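Local coordinates for oligopeptide-binding protein oppA (Lactococcus lactis, PDB 3DRF) that binds oligopeptides in a large cavity between closing lobes and delivers them to the OppABCDF ABC transporter for uptake, at residues Ala57-Met62 with Glu233-Val238; Ser43-Gln48 with Glu227-Gly232; Leu35-Gln40 with Asn251-Glu256; Ile274-Val279 with Asn544-Asn549; Lys107-Ser112 with Lys217-Gly222. All blocks are in the same frame, centred on the assembly; numbering follows the deposited sequence. Where two conformers were deposited one is given.

Contact 1 (Ala57-Met62 with Glu233-Val238); sequences ATFATM and ESIKYV
Phe-59 meets Ile-235 through its ring atom CE1, while Ala-57, at the start of this short helix, makes a backbone hydrogen bond to the bound peptide. Phe-59 CE1 lies 3.9 Å from Ile-235 CD1, and the two side chains cross at about a right angle. The CG of Phe-59 is anti to the backbone N (chi1 -167°), which brings it nearer to the strand than CB. Helix 57-62 touches the peptide at Ala-57 and the mixed sheet of this solute-binding fold at Phe-59 and Met-62. At Met-62 the contact becomes polar. Tyr-237 OH donates to Met-62 O at 2.7 Å, in the carbonyl plane and on a lone pair. The oxygen sits at the edge of the ring, and Ile-235 CG2 lies over the centre of one ring face, 3.6 Å above the plane. A phenylalanine in place of Tyr-237 would probably leave Met-62 O without this donor at the helix end. Ile-235 CD1 also packs on Met-62, 3.6 Å from its O and 4.1 Å from its CB.

Contact 2 (Ser43-Gln48 with Glu227-Gly232); sequences SPMKAQ and ENVVAG
Met-45 and Gly-232 meet through their backbones. Met-45 N donates to Gly-232 O at 3.0 Å, with the N-H above the carbonyl plane and an angle of 149° at the hydrogen. In return Gly-232 CA makes a CA-H...O contact of 3.3 Å with Met-45 O. The CB of Met-45 points toward the other segment, with CG anti to the backbone N (chi1 -179°) and the chain bent at chi3. CE lies 3.6 Å from Val-230 O and 4.1 Å from Val-229 CG1. Ala-47 CB touches the same valine methyl at 4.3 Å. A water joins three backbone atoms: it donates to Met-45 O and accepts from Ala-47 N and Gly-232 N. Gly-232 has a positive phi of 84°, where a CB would press on the preceding carbonyl oxygen. Further out, Phe-59 and Met-62 of helix 57-62 pack on Met-45, and Asn-451 ND2 binds Pro-44 O. It is a loop packed on the turn of the beta hairpin of strands 224-230 and 234-239, at the border of the mixed sheet.

Contact 3 (Leu35-Gln40 with Asn251-Glu256); sequences LKVAYQ and NSITYE
Val-37 and Tyr-255 are paired neighbours on two parallel strands in the mixed sheet of this solute-binding fold. Leu-35, Val-37, Ile-253 and Tyr-255 lie on one face, and Lys-36, Ala-38, Thr-254 and Glu-256 on the other. Five backbone hydrogen bonds join the strands. Val-37 takes part in two: its N donates to Thr-254 O at 2.9 Å, and its O accepts from Glu-256 N at 3.0 Å. From there its side chain reaches both ways. CB lies 3.7 Å from Thr-254 O and near Tyr-255 CD1. The Val-37 and Ile-253 side chains lie side by side, and their CG2 atoms meet at 3.8 Å. CG1 of Val-37, anti to the backbone N (chi1 -169°), rests over one ring face of Tyr-255. This CG1 is 3.7 Å from the centroid of the Tyr-255 ring, a CH-pi contact offset toward the rim. The hydroxyl of Tyr-255 is hydrogen-bonded to Asn-276 ND2, which ties the ring to strand 274-276 beyond Val-37. On the opposite face of the sheet, Lys-36 CG lies beside Thr-254 OG1. A water there spans the strands, donating to Val-37 O at 3.1 Å and lying 2.7 Å from Thr-254 OG1.

Contact 4 (Ile274-Val279 with Asn544-Asn549); sequences IINGMV and NYTPVN
The edge of the mixed sheet meets the end of strand 536-549 here, and only one beta bridge forms, between Ile-274 and Val-548. Nearby, Ile-274 CG2 packs on Thr-546 CG2 at 3.5 Å. Thr-546 OG1 donates to Asn-276 OD1 at 3.0 Å, in the plane of the amide. Pro-547 has no N-H to offer. Its CD instead lies 3.3 Å from Ile-275 O. Three waters also bridge the segments. One donates to Ile-275 O and Tyr-545 O and accepts from Met-278 N. Tyr-545 reaches across with its CG between the backbone N and carbonyl carbon (chi1 71°). Its OH donates to Val-279 O at 2.7 Å, from above the carbonyl plane. The side chains of Met-278 and Tyr-545 cross at about a right angle, with Met-278 CB 3.4 Å from Tyr-545 OH. Met-278 SD is 3.9 Å from Pro-547 CG and makes an oblique Met-aromatic contact with the ring. An alanine in place of Tyr-545 would probably leave Val-279 O without this donor and open a gap beside Met-278. Leu-267 of helix 263-268 packs on Ile-275, Met-278 and Pro-547. Strand 34-40 flanks segment 274-279, and strand 292-307 flanks segment 544-549.

Contact 5 (Lys107-Ser112 with Lys217-Gly222); sequences KWSDGS and KPLVTG
Ser-109 and Val-220 are joined by two hydrogen bonds. Val-220 N donates to Ser-109 OG at 3.1 Å, and this bond is nearly straight, 173° at the hydrogen. OG stands between the backbone N and the carbonyl carbon (chi1 52°). The return bond, from Ser-109 N to Val-220 O, is short at 2.9 Å but weak, being strongly bent. Water adds two links. One water lies by Ser-109 OG and donates to Pro-218 O. A second is 2.7 Å from Lys-107 O and 2.8 Å from Thr-221 O.

The aromatic contact is made by Trp-108. Thr-221 CG2 sits over one face of its six-membered ring, offset toward the rim, in a CH-pi contact 3.8 Å from the centroid. The two side chains run side by side and point the same way. Their polar ends are bound outside: Trp-108 NE1 to Asp-118, and Thr-221 OG1 to Asp-70.

Apolar packing centres on Leu-219. Its CB lies 3.8 Å from Trp-108 CE3. Its CD1 is 3.5 Å from Asp-110 OD2, so a methyl group rests against the carboxylate. The other oxygen, Asp-110 OD1, accepts from both Ser-112 N and Ser-112 OG, and this fixes the acid within its own loop. Trp-108 to Gly-111 form a type I beta turn, overlapped by an Asx turn that starts at Asp-110. The contact joins the loop before helix 116-127 to the loop before strand 224-230.

Overall arrangement
Contacts 1 to 4 all reach the same mixed sheet. Contact 3 lies within it and is joined mainly by backbone bonds between parallel strands. Contact 1 packs a helix on that sheet through side chains and one tyrosine hydroxyl. Contact 2 holds a loop to the turn beside it and is partly buried. It shares the hairpin of strands 224-230 and 234-239 with contact 1, and their centres are about 7 Å apart. Contact 4, also buried, joins strand 274-276, at the opposite border of the sheet from strand 224-230, to strand 536-549, largely through waters and side chains. Contact 5 is partly buried and lies farthest from the chain centre, about 25 Å away. It joins two loops rather than regular elements.

Contact 1 (Ala57-Met62 with Glu233-Val238)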
# COMPACT_ATOMS: atom_id res chain seq x y z
N ALA A 57 -3.03 -0.66 -5.27
CA ALA A 57 -2.65 -2.06 -5.36
C ALA A 57 -3.24 -2.72 -6.62
O ALA A 57 -2.70 -3.65 -7.11
CB ALA A 57 -3.12 -2.78 -4.09
N THR A 58 -4.35 -2.21 -7.09
CA THR A 58 -5.04 -2.77 -8.28
C THR A 58 -4.09 -2.74 -9.50
O THR A 58 -3.77 -3.74 -10.06
CB THR A 58 -6.30 -1.98 -8.55
OG1 THR A 58 -7.19 -2.17 -7.46
CG2 THR A 58 -7.02 -2.48 -9.82
N PHE A 59 -3.61 -1.57 -9.85
CA PHE A 59 -2.73 -1.49 -11.02
C PHE A 59 -1.33 -2.09 -10.74
O PHE A 59 -0.74 -2.73 -11.59
CB PHE A 59 -2.59 -0.07 -11.61
CG PHE A 59 -1.95 -0.14 -12.93
CD1 PHE A 59 -2.63 -0.68 -13.98
CD2 PHE A 59 -0.58 0.10 -13.05
CE1 PHE A 59 -1.95 -0.85 -15.22
CE2 PHE A 59 0.03 -0.08 -14.25
CZ PHE A 59 -0.60 -0.52 -15.27
N ALA A 60 -0.82 -1.92 -9.52
CA ALA A 60 0.44 -2.56 -9.18
C ALA A 60 0.38 -4.07 -9.45
O ALA A 60 1.22 -4.61 -10.00
CB ALA A 60 0.80 -2.30 -7.70
N THR A 61 -0.75 -4.68 -9.09
CA THR A 61 -0.94 -6.11 -9.33
C THR A 61 -1.09 -6.42 -10.84
O THR A 61 -0.44 -7.28 -11.34
CB THR A 61 -2.14 -6.64 -8.57
OG1 THR A 61 -1.90 -6.47 -7.17
CG2 THR A 61 -2.30 -8.13 -8.84
N MET A 62 -1.91 -5.67 -11.54
CA MET A 62 -2.09 -5.84 -13.01
C MET A 62 -0.83 -5.63 -13.85
O MET A 62 -0.75 -6.18 -14.90
CB MET A 62 -3.23 -4.93 -13.51
CG MET A 62 -4.59 -5.26 -12.86
SD MET A 62 -5.94 -4.22 -13.51
CE MET A 62 -6.25 -5.00 -15.11
N GLU A 233 -9.81 -0.33 -18.20
CA GLU A 233 -10.32 -1.71 -18.37
C GLU A 233 -9.31 -2.86 -18.41
O GLU A 233 -9.46 -3.81 -17.69
CB GLU A 233 -11.15 -1.76 -19.68
CG GLU A 233 -12.36 -0.85 -19.72
CD GLU A 233 -13.18 -1.02 -21.02
OE1 GLU A 233 -12.96 -1.95 -21.73
OE2 GLU A 233 -13.98 -0.15 -21.22
N SER A 234 -8.33 -2.79 -19.28
CA SER A 234 -7.55 -3.98 -19.61
C SER A 234 -6.17 -3.72 -20.19
O SER A 234 -5.86 -2.65 -20.66
CB SER A 234 -8.36 -4.84 -20.62
OG SER A 234 -8.45 -4.17 -21.85
N ILE A 235 -5.37 -4.77 -20.16
CA ILE A 235 -4.05 -4.82 -20.80
C ILE A 235 -3.94 -6.14 -21.59
O ILE A 235 -4.27 -7.18 -21.09
CB ILE A 235 -2.93 -4.90 -19.74
CG1 ILE A 235 -3.05 -3.79 -18.66
CG2 ILE A 235 -1.54 -4.87 -20.42
CD1 ILE A 235 -2.26 -4.08 -17.38
N LYS A 236 -3.45 -6.06 -22.81
CA LYS A 236 -3.04 -7.26 -23.59
C LYS A 236 -1.53 -7.32 -23.55
O LYS A 236 -0.83 -6.49 -24.07
CB LYS A 236 -3.51 -7.26 -25.08
CG LYS A 236 -3.29 -8.70 -25.73
CD LYS A 236 -3.38 -8.77 -27.24
CE LYS A 236 -2.73 -10.07 -27.77
NZ LYS A 236 -1.99 -9.98 -29.07
N TYR A 237 -1.04 -8.37 -22.94
CA TYR A 237 0.37 -8.62 -22.85
C TYR A 237 0.87 -9.66 -23.89
O TYR A 237 0.23 -10.70 -24.12
CB TYR A 237 0.65 -9.20 -21.49
CG TYR A 237 0.67 -8.25 -20.30
CD1 TYR A 237 1.73 -7.37 -20.13
CD2 TYR A 237 -0.28 -8.32 -19.29
CE1 TYR A 237 1.81 -6.55 -18.96
CE2 TYR A 237 -0.20 -7.51 -18.16
CZ TYR A 237 0.84 -6.64 -18.02
OH TYR A 237 1.01 -5.87 -16.92
N VAL A 238 2.03 -9.38 -24.49
CA VAL A 238 2.72 -10.33 -25.38
C VAL A 238 4.15 -10.43 -24.89
O VAL A 238 4.59 -9.57 -24.13
CB VAL A 238 2.69 -9.84 -26.89
CG1 VAL A 238 1.23 -9.68 -27.31
CG2 VAL A 238 3.46 -8.53 -27.05

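Contact 2 (Ser43-Gln48 with Glu227-Gly232)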
# COMPACT_ATOMS: atom_id res chain seq x y z
N SER A 43 -13.98 -0.13 -9.31
CA SER A 43 -13.53 1.11 -9.97
C SER A 43 -12.69 0.83 -11.23
O SER A 43 -12.03 -0.15 -11.32
CB SER A 43 -12.66 1.92 -9.02
OG SER A 43 -13.41 2.46 -7.96
N PRO A 44 -12.69 1.75 -12.17
CA PRO A 44 -11.84 1.63 -13.35
C PRO A 44 -10.36 1.52 -12.96
O PRO A 44 -9.87 2.14 -12.04
CB PRO A 44 -12.10 2.95 -14.12
CG PRO A 44 -13.39 3.42 -13.64
CD PRO A 44 -13.54 2.95 -12.21
N MET A 45 -9.64 0.74 -13.76
CA MET A 45 -8.20 0.65 -13.67
C MET A 45 -7.56 2.04 -13.90
O MET A 45 -7.98 2.77 -14.72
CB MET A 45 -7.78 -0.32 -14.79
CG MET A 45 -6.31 -0.55 -14.83
SD MET A 45 -5.80 -1.57 -16.23
CE MET A 45 -6.02 -0.42 -17.66
N LYS A 46 -6.54 2.35 -13.15
CA LYS A 46 -5.75 3.58 -13.33
C LYS A 46 -4.36 3.13 -13.77
O LYS A 46 -3.49 2.87 -12.99
CB LYS A 46 -5.66 4.37 -12.02
CG LYS A 46 -6.95 4.98 -11.64
CD LYS A 46 -6.78 5.73 -10.35
CE LYS A 46 -5.61 6.79 -10.36
NZ LYS A 46 -5.85 7.81 -11.30
N ALA A 47 -4.19 3.02 -15.08
CA ALA A 47 -2.88 2.63 -15.64
C ALA A 47 -1.83 3.70 -15.34
O ALA A 47 -1.99 4.79 -15.68
CB ALA A 47 -2.94 2.42 -17.15
N GLN A 48 -0.81 3.28 -14.63
CA GLN A 48 0.38 4.15 -14.33
C GLN A 48 1.57 3.23 -14.14
O GLN A 48 1.67 2.52 -13.18
CB GLN A 48 0.14 5.00 -13.06
CG GLN A 48 1.37 5.92 -12.72
CD GLN A 48 1.96 6.57 -13.98
OE1 GLN A 48 3.02 6.27 -14.38
NE2 GLN A 48 1.23 7.51 -14.55
N GLU A 227 1.14 -4.71 -25.15
CA GLU A 227 0.95 -4.36 -26.56
C GLU A 227 -0.20 -3.38 -26.73
O GLU A 227 -0.15 -2.49 -27.59
CB GLU A 227 0.70 -5.62 -27.40
CG GLU A 227 0.48 -5.34 -28.88
CD GLU A 227 1.78 -5.03 -29.63
OE1 GLU A 227 2.87 -5.16 -29.03
OE2 GLU A 227 1.70 -4.65 -30.82
N ASN A 228 -1.24 -3.54 -25.95
CA ASN A 228 -2.37 -2.61 -25.91
C ASN A 228 -2.89 -2.41 -24.49
O ASN A 228 -2.92 -3.35 -23.69
CB ASN A 228 -3.50 -3.09 -26.82
CG ASN A 228 -4.54 -2.02 -27.07
OD1 ASN A 228 -5.70 -2.18 -26.69
ND2 ASN A 228 -4.13 -0.93 -27.70
N VAL A 229 -3.34 -1.22 -24.23
CA VAL A 229 -3.95 -0.88 -22.96
C VAL A 229 -5.25 -0.12 -23.24
O VAL A 229 -5.24 0.86 -23.93
CB VAL A 229 -3.01 0.04 -22.14
CG1 VAL A 229 -3.69 0.47 -20.86
CG2 VAL A 229 -1.71 -0.66 -21.83
N VAL A 230 -6.36 -0.63 -22.72
CA VAL A 230 -7.65 0.03 -22.83
C VAL A 230 -7.90 0.73 -21.49
O VAL A 230 -8.10 0.10 -20.49
CB VAL A 230 -8.78 -0.99 -23.14
CG1 VAL A 230 -10.15 -0.32 -23.14
CG2 VAL A 230 -8.54 -1.69 -24.49
N ALA A 231 -7.82 2.04 -21.53
CA ALA A 231 -7.92 2.86 -20.33
C ALA A 231 -9.10 2.44 -19.47
O ALA A 231 -10.19 2.27 -19.95
CB ALA A 231 -8.01 4.34 -20.69
N GLY A 232 -8.84 2.23 -18.20
CA GLY A 232 -9.90 1.92 -17.26
C GLY A 232 -10.27 0.43 -17.22
O GLY A 232 -10.94 0.03 -16.33
O HOH W 1 -6.26 3.57 -17.25

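Contact 3 (Leu35-Gln40 with Asn251-Glu256)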
# COMPACT_ATOMS: atom_id res chain seq x y z
N LEU A 35 -3.58 -16.84 -21.80
CA LEU A 35 -4.13 -16.83 -20.44
C LEU A 35 -5.04 -15.63 -20.25
O LEU A 35 -4.78 -14.59 -20.76
CB LEU A 35 -2.95 -16.78 -19.44
CG LEU A 35 -3.28 -16.90 -17.93
CD1 LEU A 35 -3.56 -18.37 -17.61
CD2 LEU A 35 -2.08 -16.45 -17.13
N LYS A 36 -6.08 -15.82 -19.49
CA LYS A 36 -7.02 -14.76 -19.18
C LYS A 36 -7.05 -14.54 -17.67
O LYS A 36 -7.43 -15.42 -16.94
CB LYS A 36 -8.44 -15.14 -19.66
CG LYS A 36 -8.53 -15.19 -21.23
CD LYS A 36 -9.93 -15.34 -21.61
CE LYS A 36 -10.27 -16.70 -21.15
NZ LYS A 36 -11.70 -17.10 -21.56
N VAL A 37 -6.67 -13.35 -17.23
CA VAL A 37 -6.61 -13.00 -15.82
C VAL A 37 -7.45 -11.76 -15.56
O VAL A 37 -7.56 -10.91 -16.37
CB VAL A 37 -5.11 -12.69 -15.40
CG1 VAL A 37 -4.98 -12.58 -13.88
CG2 VAL A 37 -4.16 -13.77 -15.90
N ALA A 38 -8.04 -11.69 -14.38
CA ALA A 38 -8.70 -10.49 -13.89
C ALA A 38 -8.26 -10.11 -12.47
O ALA A 38 -7.83 -10.91 -11.70
CB ALA A 38 -10.27 -10.61 -13.98
N TYR A 39 -8.46 -8.83 -12.18
CA TYR A 39 -8.40 -8.28 -10.82
C TYR A 39 -9.78 -7.75 -10.46
O TYR A 39 -10.37 -7.04 -11.21
CB TYR A 39 -7.30 -7.18 -10.73
CG TYR A 39 -6.96 -6.83 -9.30
CD1 TYR A 39 -5.87 -7.39 -8.66
CD2 TYR A 39 -7.77 -5.96 -8.57
CE1 TYR A 39 -5.59 -7.07 -7.33
CE2 TYR A 39 -7.49 -5.65 -7.31
CZ TYR A 39 -6.42 -6.23 -6.70
OH TYR A 39 -6.16 -5.88 -5.39
N GLN A 40 -10.25 -8.13 -9.28
CA GLN A 40 -11.54 -7.68 -8.82
C GLN A 40 -11.48 -6.22 -8.35
O GLN A 40 -10.79 -5.87 -7.44
CB GLN A 40 -12.04 -8.59 -7.69
CG GLN A 40 -13.52 -8.25 -7.31
CD GLN A 40 -14.00 -9.16 -6.20
OE1 GLN A 40 -13.78 -8.91 -5.05
NE2 GLN A 40 -14.65 -10.24 -6.59
N ASN A 251 1.90 -17.52 -25.12
CA ASN A 251 1.78 -16.58 -26.22
C ASN A 251 1.23 -15.23 -25.80
O ASN A 251 1.66 -14.25 -26.32
CB ASN A 251 0.92 -17.20 -27.34
CG ASN A 251 0.82 -16.31 -28.57
OD1 ASN A 251 1.79 -16.06 -29.23
ND2 ASN A 251 -0.34 -15.84 -28.82
N SER A 252 0.25 -15.19 -24.89
CA SER A 252 -0.29 -13.89 -24.48
C SER A 252 -0.95 -14.03 -23.12
O SER A 252 -1.24 -15.10 -22.69
CB SER A 252 -1.29 -13.34 -25.49
OG SER A 252 -2.54 -14.01 -25.39
N ILE A 253 -1.15 -12.89 -22.49
CA ILE A 253 -1.97 -12.75 -21.29
C ILE A 253 -2.88 -11.55 -21.41
O ILE A 253 -2.39 -10.51 -21.71
CB ILE A 253 -1.10 -12.55 -19.99
CG1 ILE A 253 -0.11 -13.69 -19.79
CG2 ILE A 253 -2.05 -12.38 -18.73
CD1 ILE A 253 1.06 -13.38 -18.78
N THR A 254 -4.17 -11.69 -21.17
CA THR A 254 -5.05 -10.53 -21.07
C THR A 254 -5.31 -10.33 -19.56
O THR A 254 -5.45 -11.27 -18.80
CB THR A 254 -6.34 -10.74 -21.88
OG1 THR A 254 -7.05 -11.87 -21.34
CG2 THR A 254 -5.96 -10.98 -23.33
N TYR A 255 -5.31 -9.09 -19.14
CA TYR A 255 -5.50 -8.77 -17.72
C TYR A 255 -6.55 -7.67 -17.65
O TYR A 255 -6.34 -6.63 -18.20
CB TYR A 255 -4.17 -8.35 -17.07
CG TYR A 255 -3.96 -8.77 -15.61
CD1 TYR A 255 -4.97 -8.72 -14.69
CD2 TYR A 255 -2.76 -9.20 -15.18
CE1 TYR A 255 -4.76 -9.09 -13.38
CE2 TYR A 255 -2.54 -9.58 -13.87
CZ TYR A 255 -3.56 -9.52 -12.99
OH TYR A 255 -3.37 -9.94 -11.71
N GLU A 256 -7.69 -7.96 -17.02
CA GLU A 256 -8.87 -7.10 -17.05
C GLU A 256 -9.37 -6.79 -15.65
O GLU A 256 -9.28 -7.63 -14.81
CB GLU A 256 -10.03 -7.78 -17.87
CG GLU A 256 -9.69 -8.18 -19.29
CD GLU A 256 -10.90 -8.67 -20.06
OE1 GLU A 256 -11.95 -8.98 -19.52
OE2 GLU A 256 -10.73 -8.71 -21.26
O HOH W 2 -4.84 -14.09 -23.65
O HOH W 3 -8.58 -11.49 -19.19

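Contact 4 (Ile274-Val279 with Asn544-Asn549)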
# COMPACT_ATOMS: atom_id res chain seq x y z
N ILE A 274 -7.86 -17.02 -13.97
CA ILE A 274 -7.39 -16.61 -12.62
C ILE A 274 -8.10 -15.31 -12.31
O ILE A 274 -8.17 -14.48 -13.16
CB ILE A 274 -5.87 -16.37 -12.66
CG1 ILE A 274 -5.09 -17.65 -13.05
CG2 ILE A 274 -5.38 -15.79 -11.32
CD1 ILE A 274 -3.63 -17.44 -13.23
N ILE A 275 -8.58 -15.13 -11.07
CA ILE A 275 -8.99 -13.81 -10.55
C ILE A 275 -8.29 -13.51 -9.23
O ILE A 275 -8.35 -14.27 -8.32
CB ILE A 275 -10.54 -13.69 -10.36
CG1 ILE A 275 -11.32 -14.08 -11.65
CG2 ILE A 275 -10.86 -12.26 -9.90
CD1 ILE A 275 -12.80 -14.00 -11.52
N ASN A 276 -7.59 -12.39 -9.21
CA ASN A 276 -6.88 -11.89 -8.02
C ASN A 276 -7.69 -10.81 -7.32
O ASN A 276 -8.47 -10.14 -7.94
CB ASN A 276 -5.49 -11.37 -8.43
CG ASN A 276 -4.57 -12.52 -8.84
OD1 ASN A 276 -4.40 -13.45 -8.09
ND2 ASN A 276 -4.02 -12.45 -10.03
N GLY A 277 -7.47 -10.68 -6.04
CA GLY A 277 -8.12 -9.65 -5.23
C GLY A 277 -9.55 -9.89 -4.80
O GLY A 277 -10.20 -8.99 -4.39
N MET A 278 -10.01 -11.13 -4.89
CA MET A 278 -11.41 -11.40 -4.53
C MET A 278 -11.69 -11.24 -3.05
O MET A 278 -10.89 -11.64 -2.25
CB MET A 278 -11.84 -12.80 -5.00
CG MET A 278 -11.91 -12.89 -6.52
SD MET A 278 -12.55 -14.52 -7.07
CE MET A 278 -14.29 -14.42 -6.56
N VAL A 279 -12.84 -10.66 -2.74
CA VAL A 279 -13.25 -10.36 -1.37
C VAL A 279 -13.50 -11.67 -0.56
O VAL A 279 -13.91 -12.69 -1.08
CB VAL A 279 -14.53 -9.48 -1.33
CG1 VAL A 279 -14.17 -8.02 -1.74
CG2 VAL A 279 -15.70 -10.05 -2.14
N ASN A 544 -5.22 -14.05 1.91
CA ASN A 544 -5.63 -13.94 0.51
C ASN A 544 -5.95 -15.33 -0.06
O ASN A 544 -5.42 -16.31 0.38
CB ASN A 544 -4.49 -13.32 -0.33
CG ASN A 544 -4.31 -11.82 -0.10
OD1 ASN A 544 -5.19 -11.16 0.29
ND2 ASN A 544 -3.12 -11.37 -0.29
N TYR A 545 -6.79 -15.34 -1.10
CA TYR A 545 -7.02 -16.55 -1.91
C TYR A 545 -7.14 -16.15 -3.36
O TYR A 545 -7.55 -15.07 -3.66
CB TYR A 545 -8.28 -17.31 -1.45
CG TYR A 545 -9.60 -16.60 -1.78
CD1 TYR A 545 -10.33 -16.96 -2.90
CD2 TYR A 545 -10.11 -15.61 -0.95
CE1 TYR A 545 -11.51 -16.38 -3.20
CE2 TYR A 545 -11.29 -14.97 -1.26
CZ TYR A 545 -11.99 -15.38 -2.39
OH TYR A 545 -13.18 -14.81 -2.66
N THR A 546 -6.80 -17.07 -4.25
CA THR A 546 -6.91 -16.88 -5.69
C THR A 546 -7.38 -18.18 -6.30
O THR A 546 -6.73 -19.17 -6.20
CB THR A 546 -5.53 -16.54 -6.29
OG1 THR A 546 -5.18 -15.22 -5.84
CG2 THR A 546 -5.54 -16.54 -7.86
N PRO A 547 -8.52 -18.20 -6.96
CA PRO A 547 -8.89 -19.38 -7.75
C PRO A 547 -8.13 -19.44 -9.11
O PRO A 547 -7.89 -18.47 -9.74
CB PRO A 547 -10.40 -19.18 -8.00
CG PRO A 547 -10.58 -17.70 -8.06
CD PRO A 547 -9.54 -17.13 -7.08
N VAL A 548 -7.75 -20.66 -9.46
CA VAL A 548 -6.97 -20.94 -10.65
C VAL A 548 -7.61 -22.11 -11.41
O VAL A 548 -7.76 -23.16 -10.87
CB VAL A 548 -5.50 -21.31 -10.28
CG1 VAL A 548 -4.72 -21.58 -11.55
CG2 VAL A 548 -4.85 -20.17 -9.44
N ASN A 549 -7.98 -21.89 -12.67
CA ASN A 549 -8.58 -22.96 -13.51
C ASN A 549 -7.60 -24.11 -13.57
O ASN A 549 -6.43 -23.94 -13.67
CB ASN A 549 -8.86 -22.39 -14.92
CG ASN A 549 -9.54 -23.39 -15.83
OD1 ASN A 549 -8.99 -24.38 -16.20
ND2 ASN A 549 -10.72 -23.05 -16.22
O HOH W 4 -8.75 -13.58 -5.69
O HOH W 5 -5.93 -12.58 -4.33
O HOH W 6 -8.25 -12.71 -1.98

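Contact 5 (Lys107-Ser112 with Lys217-Gly222)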
# COMPACT_ATOMS: atom_id res chain seq x y z
N LYS A 107 17.37 -4.53 -20.70
CA LYS A 107 16.86 -3.60 -21.70
C LYS A 107 15.40 -3.22 -21.41
O LYS A 107 14.69 -3.90 -20.76
CB LYS A 107 16.98 -4.28 -23.09
CG LYS A 107 18.44 -4.55 -23.55
CD LYS A 107 18.41 -5.22 -24.94
CE LYS A 107 19.82 -5.52 -25.35
NZ LYS A 107 20.45 -4.20 -25.44
N TRP A 108 15.02 -2.10 -21.95
CA TRP A 108 13.61 -1.72 -22.12
C TRP A 108 12.98 -2.47 -23.31
O TRP A 108 13.68 -3.02 -24.16
CB TRP A 108 13.51 -0.19 -22.44
CG TRP A 108 13.99 0.66 -21.23
CD1 TRP A 108 15.17 1.29 -21.12
CD2 TRP A 108 13.31 0.81 -19.97
NE1 TRP A 108 15.27 1.90 -19.89
CE2 TRP A 108 14.15 1.59 -19.16
CE3 TRP A 108 12.06 0.43 -19.48
CZ2 TRP A 108 13.78 2.01 -17.88
CZ3 TRP A 108 11.70 0.82 -18.20
CH2 TRP A 108 12.58 1.61 -17.40
N SER A 109 11.65 -2.44 -23.35
CA SER A 109 10.90 -3.20 -24.35
C SER A 109 11.00 -2.61 -25.79
O SER A 109 10.51 -3.18 -26.70
CB SER A 109 9.45 -3.33 -23.91
OG SER A 109 8.94 -2.05 -23.59
N ASP A 110 11.68 -1.49 -25.94
CA ASP A 110 12.01 -0.96 -27.28
C ASP A 110 13.46 -1.34 -27.67
O ASP A 110 13.92 -0.88 -28.68
CB ASP A 110 11.81 0.56 -27.31
CG ASP A 110 12.87 1.31 -26.56
OD1 ASP A 110 13.55 0.74 -25.73
OD2 ASP A 110 13.02 2.50 -26.80
N GLY A 111 14.13 -2.18 -26.87
CA GLY A 111 15.50 -2.60 -27.17
C GLY A 111 16.63 -1.69 -26.64
O GLY A 111 17.78 -2.08 -26.69
N SER A 112 16.28 -0.54 -26.07
CA SER A 112 17.26 0.37 -25.49
C SER A 112 17.77 -0.13 -24.12
O SER A 112 17.13 -0.95 -23.50
CB SER A 112 16.69 1.79 -25.36
OG SER A 112 15.61 1.81 -24.41
N LYS A 217 1.01 3.60 -23.41
CA LYS A 217 2.13 3.35 -24.34
C LYS A 217 3.49 3.46 -23.60
O LYS A 217 4.30 4.21 -23.97
CB LYS A 217 2.13 4.38 -25.52
CG LYS A 217 0.92 4.22 -26.52
CD LYS A 217 1.09 5.11 -27.78
CE LYS A 217 1.01 6.70 -27.63
NZ LYS A 217 1.06 7.65 -28.86
N PRO A 218 3.64 2.66 -22.52
CA PRO A 218 4.89 2.71 -21.75
C PRO A 218 6.01 1.87 -22.34
O PRO A 218 5.74 1.11 -23.20
CB PRO A 218 4.44 2.11 -20.40
CG PRO A 218 3.48 0.96 -20.85
CD PRO A 218 2.73 1.59 -22.04
N LEU A 219 7.24 2.04 -21.89
CA LEU A 219 8.27 1.00 -21.95
C LEU A 219 8.34 0.25 -20.61
O LEU A 219 8.16 0.82 -19.55
CB LEU A 219 9.67 1.58 -22.26
CG LEU A 219 9.77 2.43 -23.55
CD1 LEU A 219 11.24 2.83 -23.82
CD2 LEU A 219 9.20 1.62 -24.76
N VAL A 220 8.64 -1.04 -20.71
CA VAL A 220 8.77 -1.91 -19.53
C VAL A 220 9.98 -2.81 -19.69
O VAL A 220 10.63 -2.87 -20.70
CB VAL A 220 7.51 -2.74 -19.26
CG1 VAL A 220 6.27 -1.82 -19.17
CG2 VAL A 220 7.30 -3.81 -20.39
N THR A 221 10.26 -3.50 -18.61
CA THR A 221 11.46 -4.36 -18.52
C THR A 221 11.15 -5.87 -18.25
O THR A 221 12.01 -6.65 -18.24
CB THR A 221 12.42 -3.88 -17.37
OG1 THR A 221 11.81 -4.08 -16.08
CG2 THR A 221 12.84 -2.41 -17.56
N GLY A 222 9.89 -6.20 -18.04
CA GLY A 222 9.51 -7.53 -17.60
C GLY A 222 9.39 -8.57 -18.73
O GLY A 222 9.65 -8.31 -19.86
O HOH W 7 13.48 -6.32 -20.59
O HOH W 8 6.21 -1.68 -23.76